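Local coordinates for adenosine monophosphate-protein transferase (Pyrococcus horikoshii, PDB 2D16), which probably binds adenosine or its nucleotides, as a member of the adenosine-specific kinase family, at the interface of chains A and B. Coordinates in Å, arbitrary orientation; residue numbers count along the deposited sequence, not the author numbering. Chains: chain A/B, hypothetical protein PH1918.

The interface of chains A and B. Residues chain A 72, 76; chain B 1, 122-126.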
loop_
_atom_site.group_PDB
_atom_site.type_symbol
_atom_site.label_atom_id
_atom_site.label_comp_id
_atom_site.label_asym_id
_atom_site.label_seq_id
_atom_site.Cartn_x
_atom_site.Cartn_y
_atom_site.Cartn_z
ATOM N N LYS A 72 -1.938 -12.291 6.099
ATOM C CA LYS A 72 -2.236 -10.867 6.201
ATOM C C LYS A 72 -3.592 -10.567 5.577
ATOM O O LYS A 72 -4.413 -9.868 6.167
ATOM C CB LYS A 72 -1.152 -10.044 5.499
ATOM C CG LYS A 72 -1.391 -8.544 5.539
ATOM C CD LYS A 72 -0.268 -7.801 4.835
ATOM C CE LYS A 72 -0.482 -6.296 4.870
ATOM N NZ LYS A 72 0.620 -5.568 4.169
ATOM N N LYS A 76 -7.080 -9.432 7.651
ATOM C CA LYS A 76 -7.695 -8.158 7.299
ATOM C C LYS A 76 -9.168 -8.416 6.959
ATOM O O LYS A 76 -10.040 -7.610 7.279
ATOM C CB LYS A 76 -6.972 -7.516 6.110
ATOM C CG LYS A 76 -5.509 -7.158 6.387
ATOM C CD LYS A 76 -5.355 -6.123 7.501
ATOM C CE LYS A 76 -3.879 -5.829 7.774
ATOM N NZ LYS A 76 -3.673 -4.720 8.757
ATOM N N MET B 1 1.390 -9.743 14.560
ATOM C CA MET B 1 2.127 -9.521 13.283
ATOM C C MET B 1 2.759 -8.139 13.220
ATOM O O MET B 1 2.153 -7.150 13.628
ATOM C CB MET B 1 1.186 -9.678 12.084
ATOM C CG MET B 1 1.807 -9.253 10.754
ATOM S SD MET B 1 0.640 -9.243 9.366
ATOM C CE MET B 1 0.285 -7.492 9.228
ATOM N N GLU B 122 3.341 -2.690 9.898
ATOM C CA GLU B 122 1.932 -3.034 9.786
ATOM C C GLU B 122 1.593 -4.226 10.667
ATOM O O GLU B 122 2.307 -5.232 10.680
ATOM C CB GLU B 122 1.542 -3.325 8.328
ATOM C CG GLU B 122 0.109 -3.831 8.178
ATOM C CD GLU B 122 -0.499 -3.549 6.812
ATOM O OE1 GLU B 122 0.255 -3.289 5.852
ATOM O OE2 GLU B 122 -1.743 -3.599 6.700
ATOM N N THR B 123 0.508 -4.086 11.422
ATOM C CA THR B 123 0.032 -5.132 12.313
ATOM C C THR B 123 -1.307 -5.618 11.773
ATOM O O THR B 123 -1.735 -5.197 10.702
ATOM C CB THR B 123 -0.195 -4.599 13.733
ATOM O OG1 THR B 123 -1.352 -3.753 13.745
ATOM C CG2 THR B 123 1.020 -3.792 14.200
ATOM N N GLU B 124 -1.970 -6.497 12.516
ATOM C CA GLU B 124 -3.265 -7.003 12.079
ATOM C C GLU B 124 -4.318 -5.898 12.110
ATOM O O GLU B 124 -5.324 -5.970 11.401
ATOM C CB GLU B 124 -3.710 -8.180 12.957
ATOM C CG GLU B 124 -2.797 -9.396 12.857
ATOM C CD GLU B 124 -1.744 -9.441 13.948
ATOM O OE1 GLU B 124 -1.223 -8.368 14.324
ATOM O OE2 GLU B 124 -1.430 -10.557 14.418
ATOM N N LEU B 125 -4.084 -4.871 12.922
ATOM C CA LEU B 125 -5.019 -3.753 13.032
ATOM C C LEU B 125 -4.806 -2.685 11.967
ATOM O O LEU B 125 -5.726 -2.342 11.230
ATOM C CB LEU B 125 -4.917 -3.093 14.412
ATOM C CG LEU B 125 -5.657 -1.754 14.541
ATOM C CD1 LEU B 125 -7.152 -1.967 14.327
ATOM C CD2 LEU B 125 -5.394 -1.133 15.905
ATOM N N GLY B 126 -3.592 -2.149 11.896
ATOM C CA GLY B 126 -3.320 -1.108 10.926
ATOM C C GLY B 126 -1.844 -0.851 10.716
ATOM O O GLY B 126 -1.012 -1.742 10.891
#
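A:Lys72 holds CG anti to its backbone N (chi1 179°) and runs fully extended from helix 64-77, which carries its ammonium NZ to OE1 of B:Glu122. A:Lys76 has CG beside the backbone N and bends at chi2 (-62°), which turns its outer chain toward OE2 of B:Glu122. B:Glu122 ends strand 116-122. Its carboxylate sits between the two lysines and forms a salt bridge to each. A:Lys72 crosses it at about a right angle. NZ of A:Lys72 lies 2.9 Å from OE1 of B:Glu122 and approaches from above the carboxylate plane. A:Lys76 comes tip to tip and donates to the anti lone pair of OE2, with NZ to OE2 of B:Glu122 at 3.0 Å. An alanine in place of B:Glu122 would probably leave both ammonium groups without their charged mate and set the tip of A:Lys72 free to turn. A:Lys76 is also tied to the loop after the strand, where a weak bond runs to the backbone O of B:Glu124. B:Met1 lies across A:Lys72 with a loose methyl contact, CE to CG of A:Lys72 at 4.2 Å. The patch hides 184 Å² of protein surface in all, and its bonds are polar. It joins two copies within the deposited tetramer, which may not be the biological assembly. NZ of A:Lys76 donates to the backbone O of B:Thr123 at 2.8 Å, in the carbonyl plane.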